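Side-chain contacts in protein S100-A5 (Homo sapiens, PDB 6WN7), which binds calcium, zinc and copper ions as a homodimer, with calcium and copper competing for the same binding sites: residues B[38-43]-B[73-78]; B[60-63]-B[69-72]. The protein carries 2 engineered substitutions. One frame throughout, in Å; residues are numbered along the deposited sequence.

Interaction 1 (B[38-43]-B[73-78]); sequences KELIKK and KEYSVF. With CA (calcium ion), chain L.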
ATOM      1  N   LYS B  38      -2.539  17.365   2.647  1.00 12.42           N
ATOM      2  CA  LYS B  38      -1.319  18.145   2.488  1.00 13.34           C
ATOM      3  C   LYS B  38      -0.400  18.004   3.695  1.00 13.30           C
ATOM      4  O   LYS B  38       0.826  17.923   3.542  1.00 14.31           O
ATOM      5  CB  LYS B  38      -1.704  19.604   2.220  1.00 15.84           C
ATOM      6  CG  LYS B  38      -0.575  20.592   2.176  1.00 19.73           C
ATOM      7  CD  LYS B  38      -1.122  21.998   1.917  1.00 22.78           C
ATOM      8  CE  LYS B  38      -0.581  23.012   2.926  1.00 27.82           C
ATOM      9  NZ  LYS B  38      -0.868  24.454   2.593  1.00 29.23           N
ATOM     10  N   GLU B  39      -0.961  17.963   4.901  1.00 11.06           N
ATOM     11  CA  GLU B  39      -0.121  17.808   6.089  1.00 12.08           C
ATOM     12  C   GLU B  39       0.459  16.404   6.194  1.00 11.13           C
ATOM     13  O   GLU B  39       1.608  16.232   6.605  1.00 13.12           O
ATOM     14  CB  GLU B  39      -0.912  18.139   7.354  1.00 15.33           C
ATOM     15  CG  GLU B  39      -0.090  18.095   8.657  1.00 22.25           C
ATOM     16  CD  GLU B  39       1.139  19.040   8.689  1.00 28.39           C
ATOM     17  OE1 GLU B  39       1.882  19.000   9.699  1.00 30.28           O
ATOM     18  OE2 GLU B  39       1.363  19.822   7.731  1.00 29.48           O
ATOM     19  N   LEU B  40      -0.325  15.383   5.860  1.00 11.84           N
ATOM     20  CA  LEU B  40       0.221  14.039   5.771  1.00 11.21           C
ATOM     21  C   LEU B  40       1.428  14.012   4.835  1.00 11.81           C
ATOM     22  O   LEU B  40       2.504  13.531   5.198  1.00 12.45           O
ATOM     23  CB  LEU B  40      -0.888  13.089   5.304  1.00 11.70           C
ATOM     24  CG  LEU B  40      -0.593  11.592   5.250  1.00 12.94           C
ATOM     25  CD1 LEU B  40      -1.844  10.736   5.356  1.00 11.10           C
ATOM     26  CD2 LEU B  40       0.147  11.243   3.949  1.00 13.52           C
ATOM     27  N   ILE B  41       1.271  14.539   3.620  1.00 12.63           N
ATOM     28  CA  ILE B  41       2.359  14.465   2.651  1.00 12.12           C
ATOM     29  C   ILE B  41       3.559  15.245   3.153  1.00 12.15           C
ATOM     30  O   ILE B  41       4.700  14.797   3.027  1.00 14.52           O
ATOM     31  CB  ILE B  41       1.884  14.970   1.281  1.00 12.69           C
ATOM     32  CG1 ILE B  41       0.828  14.031   0.723  1.00 13.02           C
ATOM     33  CG2 ILE B  41       3.041  15.076   0.334  1.00 13.67           C
ATOM     34  CD1 ILE B  41       0.158  14.548  -0.477  1.00 16.18           C
ATOM     35  N   LYS B  42       3.319  16.423   3.725  1.00 11.61           N
ATOM     36  CA  LYS B  42       4.418  17.242   4.203  1.00 12.58           C
ATOM     37  C   LYS B  42       5.239  16.494   5.241  1.00 12.22           C
ATOM     38  O   LYS B  42       6.468  16.470   5.176  1.00 14.64           O
ATOM     39  CB  LYS B  42       3.869  18.546   4.781  1.00 13.25           C
ATOM     40  N   LYS B  43       4.581  15.860   6.199  1.00 13.62           N
ATOM     41  CA  LYS B  43       5.292  15.295   7.334  1.00 12.81           C
ATOM     42  C   LYS B  43       5.795  13.885   7.080  1.00 13.07           C
ATOM     43  O   LYS B  43       6.858  13.504   7.576  1.00 15.59           O
ATOM     44  CB  LYS B  43       4.378  15.285   8.558  1.00 14.52           C
ATOM     45  N   LYS B  73     -10.036   4.150   0.897  1.00 11.60           N
ATOM     46  CA  LYS B  73      -9.939   3.489  -0.400  1.00 12.58           C
ATOM     47  C   LYS B  73      -9.307   4.398  -1.444  1.00 12.04           C
ATOM     48  O   LYS B  73      -8.441   3.973  -2.212  1.00 13.40           O
ATOM     49  CB  LYS B  73     -11.318   3.066  -0.865  1.00 13.74           C
ATOM     50  CG  LYS B  73     -11.363   2.614  -2.292  1.00 17.67           C
ATOM     51  CD  LYS B  73     -12.650   1.885  -2.572  1.00 21.12           C
ATOM     52  CE  LYS B  73     -12.782   1.620  -4.044  1.00 28.51           C
ATOM     53  NZ  LYS B  73     -14.153   1.173  -4.417  1.00 35.07           N
ATOM     54  N   GLU B  74      -9.747   5.652  -1.501  1.00 14.01           N
ATOM     55  CA  GLU B  74      -9.110   6.640  -2.371  1.00 12.75           C
ATOM     56  C   GLU B  74      -7.651   6.862  -1.997  1.00 12.57           C
ATOM     57  O   GLU B  74      -6.789   6.979  -2.875  1.00 13.08           O
ATOM     58  CB  GLU B  74      -9.871   7.959  -2.240  1.00 14.58           C
ATOM     59  CG  GLU B  74     -11.299   7.864  -2.749  1.00 16.71           C
ATOM     60  CD  GLU B  74     -12.193   9.044  -2.378  1.00 14.04           C
ATOM     61  OE1 GLU B  74     -11.998   9.663  -1.321  1.00 12.87           O
ATOM     62  OE2 GLU B  74     -13.119   9.339  -3.166  1.00 15.17           O
ATOM     63  N   TYR B  75      -7.352   6.939  -0.692  0.60 12.41           N
ATOM     64  CA  TYR B  75      -5.973   7.108  -0.221  0.60 12.07           C
ATOM     65  C   TYR B  75      -5.111   5.908  -0.568  0.60 11.09           C
ATOM     66  O   TYR B  75      -3.898   6.037  -0.724  0.60 12.53           O
ATOM     67  CB  TYR B  75      -5.987   7.357   1.296  0.60 11.68           C
ATOM     68  CG  TYR B  75      -4.747   6.995   2.109  0.60 11.86           C
ATOM     69  CD1 TYR B  75      -3.792   7.958   2.429  0.60 11.80           C
ATOM     70  CD2 TYR B  75      -4.564   5.714   2.614  0.60 11.14           C
ATOM     71  CE1 TYR B  75      -2.665   7.646   3.194  0.60 12.04           C
ATOM     72  CE2 TYR B  75      -3.443   5.387   3.383  0.60 13.05           C
ATOM     73  CZ  TYR B  75      -2.492   6.360   3.682  0.60 13.79           C
ATOM     74  OH  TYR B  75      -1.373   6.052   4.468  0.60 13.39           O
ATOM     75  N   SER B  76      -5.710   4.735  -0.685  1.00 12.04           N
ATOM     76  CA  SER B  76      -4.938   3.562  -1.045  1.00 12.59           C
ATOM     77  C   SER B  76      -4.379   3.642  -2.454  1.00 11.19           C
ATOM     78  O   SER B  76      -3.401   2.949  -2.759  1.00 11.42           O
ATOM     79  CB  SER B  76      -5.864   2.376  -0.906  1.00 14.42           C
ATOM     80  OG  SER B  76      -6.354   2.314   0.412  1.00 17.49           O
ATOM     81  N   VAL B  77      -4.991   4.455  -3.320  1.00 13.40           N
ATOM     82  CA  VAL B  77      -4.479   4.646  -4.670  1.00 11.15           C
ATOM     83  C   VAL B  77      -3.190   5.451  -4.638  1.00 12.14           C
ATOM     84  O   VAL B  77      -2.293   5.240  -5.461  1.00 12.62           O
ATOM     85  CB  VAL B  77      -5.538   5.327  -5.549  1.00 13.60           C
ATOM     86  CG1 VAL B  77      -4.965   5.641  -6.905  1.00 13.58           C
ATOM     87  CG2 VAL B  77      -6.749   4.456  -5.688  1.00 13.99           C
ATOM     88  N   PHE B  78      -3.080   6.387  -3.697  1.00 12.58           N
ATOM     89  CA  PHE B  78      -1.853   7.161  -3.537  1.00 12.10           C
ATOM     90  C   PHE B  78      -0.720   6.272  -3.041  1.00 11.18           C
ATOM     91  O   PHE B  78       0.387   6.300  -3.584  1.00 11.28           O
ATOM     92  CB  PHE B  78      -2.137   8.342  -2.596  1.00 12.23           C
ATOM     93  CG  PHE B  78      -0.982   9.292  -2.416  1.00 12.89           C
ATOM     94  CD1 PHE B  78      -0.301   9.810  -3.492  1.00 12.83           C
ATOM     95  CD2 PHE B  78      -0.579   9.668  -1.154  1.00 13.62           C
ATOM     96  CE1 PHE B  78       0.742  10.663  -3.298  1.00 13.16           C
ATOM     97  CE2 PHE B  78       0.474  10.539  -0.978  1.00 12.29           C
ATOM     98  CZ  PHE B  78       1.118  11.034  -2.039  1.00 11.12           C
TER
HETATM   99 CA    CA L 102     -13.925  11.171  -1.545  1.00 16.39          CA
HETATM  100  O   HOH W   1     -14.951  10.018   0.163  1.00 21.10           O

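Interaction 2 (B[60-63]-B[69-72]); sequences KSLD and EIDF. With CA (calcium ion), chain L.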
ATOM      1  N   LYS B  60      -8.145  16.166  -6.628  1.00 16.41           N
ATOM      2  CA  LYS B  60      -9.177  15.905  -7.626  1.00 14.34           C
ATOM      3  C   LYS B  60      -9.024  14.540  -8.281  1.00 14.41           C
ATOM      4  O   LYS B  60     -10.027  13.931  -8.671  1.00 18.60           O
ATOM      5  CB  LYS B  60      -9.147  16.982  -8.712  1.00 19.32           C
ATOM      6  N   SER B  61      -7.799  14.038  -8.417  1.00 17.62           N
ATOM      7  CA  SER B  61      -7.626  12.713  -9.006  1.00 18.77           C
ATOM      8  C   SER B  61      -8.050  11.592  -8.051  1.00 17.41           C
ATOM      9  O   SER B  61      -8.521  10.541  -8.501  1.00 19.67           O
ATOM     10  CB  SER B  61      -6.177  12.523  -9.440  1.00 17.97           C
ATOM     11  OG  SER B  61      -5.324  13.182  -8.553  1.00 22.87           O
ATOM     12  N   LEU B  62      -7.907  11.801  -6.743  1.00 14.75           N
ATOM     13  CA  LEU B  62      -8.185  10.776  -5.750  1.00 13.03           C
ATOM     14  C   LEU B  62      -9.630  10.772  -5.318  1.00 12.80           C
ATOM     15  O   LEU B  62     -10.145   9.722  -4.933  1.00 14.78           O
ATOM     16  CB  LEU B  62      -7.341  11.018  -4.495  1.00 12.94           C
ATOM     17  CG  LEU B  62      -5.822  10.968  -4.632  1.00 13.77           C
ATOM     18  CD1 LEU B  62      -5.163  11.521  -3.394  1.00 15.73           C
ATOM     19  CD2 LEU B  62      -5.353   9.544  -4.905  1.00 15.42           C
ATOM     20  N   ASP B  63     -10.298  11.918  -5.401  1.00 12.22           N
ATOM     21  CA  ASP B  63     -11.626  12.103  -4.820  1.00 12.29           C
ATOM     22  C   ASP B  63     -12.703  11.686  -5.820  1.00 16.33           C
ATOM     23  O   ASP B  63     -13.449  12.500  -6.372  1.00 20.39           O
ATOM     24  CB  ASP B  63     -11.807  13.541  -4.362  1.00 11.32           C
ATOM     25  CG  ASP B  63     -13.077  13.745  -3.586  1.00 14.17           C
ATOM     26  OD1 ASP B  63     -13.665  12.742  -3.165  1.00 16.27           O
ATOM     27  OD2 ASP B  63     -13.499  14.906  -3.391  1.00 17.21           O
ATOM     28  N   GLU B  69     -13.189  14.920   0.255  1.00 14.24           N
ATOM     29  CA  GLU B  69     -12.542  14.161   1.299  1.00 12.45           C
ATOM     30  C   GLU B  69     -11.931  12.940   0.644  1.00 13.28           C
ATOM     31  O   GLU B  69     -12.473  12.411  -0.327  1.00 14.38           O
ATOM     32  CB  GLU B  69     -13.554  13.682   2.331  1.00 14.64           C
ATOM     33  CG  GLU B  69     -14.354  14.775   2.973  1.00 17.56           C
ATOM     34  CD  GLU B  69     -13.625  15.457   4.117  1.00 18.87           C
ATOM     35  OE1 GLU B  69     -13.984  16.607   4.432  1.00 21.02           O
ATOM     36  OE2 GLU B  69     -12.705  14.852   4.698  1.00 17.45           O
ATOM     37  N   ILE B  70     -10.808  12.493   1.192  1.00 13.14           N
ATOM     38  CA  ILE B  70     -10.097  11.303   0.728  1.00 14.72           C
ATOM     39  C   ILE B  70     -10.305  10.215   1.767  1.00 10.90           C
ATOM     40  O   ILE B  70      -9.748  10.293   2.863  1.00 10.91           O
ATOM     41  CB  ILE B  70      -8.598  11.580   0.540  1.00 10.88           C
ATOM     42  CG1 ILE B  70      -8.406  12.787  -0.369  1.00 15.96           C
ATOM     43  CG2 ILE B  70      -7.877  10.368  -0.015  1.00 12.33           C
ATOM     44  CD1 ILE B  70      -9.166  12.700  -1.656  1.00 19.31           C
ATOM     45  N   ASP B  71     -11.074   9.191   1.426  1.00 11.87           N
ATOM     46  CA  ASP B  71     -11.303   8.061   2.315  1.00 11.93           C
ATOM     47  C   ASP B  71     -10.193   7.032   2.145  1.00 11.74           C
ATOM     48  O   ASP B  71      -9.318   7.172   1.300  1.00 12.65           O
ATOM     49  CB  ASP B  71     -12.703   7.474   2.105  1.00 14.47           C
ATOM     50  CG  ASP B  71     -12.906   6.836   0.733  1.00 16.64           C
ATOM     51  OD1 ASP B  71     -11.936   6.714  -0.035  1.00 19.42           O
ATOM     52  OD2 ASP B  71     -14.058   6.430   0.438  1.00 17.87           O
ATOM     53  N   PHE B  72     -10.201   6.001   2.980  1.00 11.05           N
ATOM     54  CA  PHE B  72      -9.066   5.094   2.938  1.00 11.10           C
ATOM     55  C   PHE B  72      -8.931   4.419   1.577  1.00 11.11           C
ATOM     56  O   PHE B  72      -7.822   4.140   1.130  1.00 12.11           O
ATOM     57  CB  PHE B  72      -9.155   4.062   4.054  1.00 11.16           C
ATOM     58  CG  PHE B  72      -7.939   3.199   4.152  1.00 11.22           C
ATOM     59  CD1 PHE B  72      -6.805   3.659   4.774  1.00 12.62           C
ATOM     60  CD2 PHE B  72      -7.920   1.933   3.609  1.00 11.58           C
ATOM     61  CE1 PHE B  72      -5.691   2.878   4.848  1.00 12.45           C
ATOM     62  CE2 PHE B  72      -6.803   1.155   3.686  1.00 11.78           C
ATOM     63  CZ  PHE B  72      -5.686   1.631   4.299  1.00 11.33           C
TER
HETATM   64 CA    CA L 102     -13.925  11.171  -1.545  1.00 16.39          CA
HETATM   65  O   HOH W   1     -14.951  10.018   0.163  1.00 21.10           O

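Interaction 1 (B[38-43]-B[73-78])
Two EF-hands pack against each other in this S100 fold, and L40 and I41 on helix 34-44, which leaves the first calcium loop, meet Y75 and F78 on helix 72-93, which leaves the second. The contact is apolar, buried and small, and it is made by side chains reaching between helix backbones that stay well apart, the CA atoms of I41 and F78 being 10.5 Å from each other. L40 reaches Y75 through one methyl, its CD1 lying 3.9 Å from Y75 CE1, and the two side chains cross at about a right angle. Y75 was modelled in two conformations, and this approach belongs to one of them. I41 makes the broader touch: its CG1 stands 3.9 Å from F78 CE2, and its CD1 is 4.0 Å from F78 CZ, so two successive carbons of the isoleucine lie against the CE2-CZ bond of the ring. That reach follows from an extended chain, with CD1 anti to CA about the CB-CG1 bond (chi2 171°). L58 of helix 52-62 packs against both I41 and F78, while F19 and F72 meet the ring of Y75. With an alanine at I41 the CG1 and CD1 carbons would be missing, and the CE2-CZ bond of F78 would probably lose the cover that I41 gives it, opening a gap beside L58. One turn before F78, E74 faces the calcium ion and binds it through both carboxylate oxygens, OE1 at 2.5 Å and OE2 at 2.6 Å from the ion. Because the contacts between the segments are all carbon to carbon, the two probably hold together by fit and by exclusion of water, with no directional bond between them to fix their angle.

Interaction 2 (B[60-63]-B[69-72])
I70 has the most surface buried here, and its CD1 methyl does the work, resting against two CB atoms of the facing segment: L62 CB at 3.8 Å and D63 CB at 3.9 Å from I70 CD1. The side chain gets there by a bend. Its CG1 stands anti to the carbonyl carbon, and a further turn at CG1 (chi2 -51°) carries CD1 toward the end of helix 52-62. Farther along, L62 packs on F78, while I70 also touches Y75 and L32, so the pair belongs to the apolar core beneath the calcium loop. D63, the first residue beyond that helix to leave helical backbone angles, turns its carboxylate to the ion. With CG anti to the backbone N (chi1 -172°), OD1 binds calcium at 2.3 Å. The main-chain oxygen E69 O also lies 2.3 Å from the calcium, and the two ligands subtend about 86° there. D63 OD1 and E69 O thus stand 3.1 Å apart as two oxygens brought together by the metal, whose positive charge probably offsets their mutual repulsion. The other carboxylate oxygen, D63 OD2, takes a hydrogen bond from the backbone N of Q68, which helps fix the rotation of the group. E69 sends its own side chain the other way, where OE2 is hydrogen-bonded to T31 OG1 in the first calcium loop. Water 1, 2.3 Å from the calcium, joins N65, D67 and both oxygens of E74 in completing a seven-ligand shell. This is the canonical EF-hand loop, with an aspartate at its first position, a backbone carbonyl at its seventh and a hydrophobic residue at its eighth, where I70 hydrogen-bonds through its backbone to L32 and so couples the two loops of the pair.

How the interactions relate
From the N terminus, the chain passes through the first calcium loop into helix 34-44, which supplies the first half of interaction 1, and then runs into helix 52-62. At the end of that helix interaction 2 closes a short loop, residues 63 to 69, round the calcium ion. Helix 72-93 follows at once and completes interaction 1, so interaction 2 is nested inside the larger loop that interaction 1 closes. The two share the ion and water 1, and E74 brings segment 73-78 to the site built by 60-63 and 69-72. Interaction 2 joins the entering helix's end to the loop's far arm; interaction 1 joins the exit helix to that of the first EF-hand.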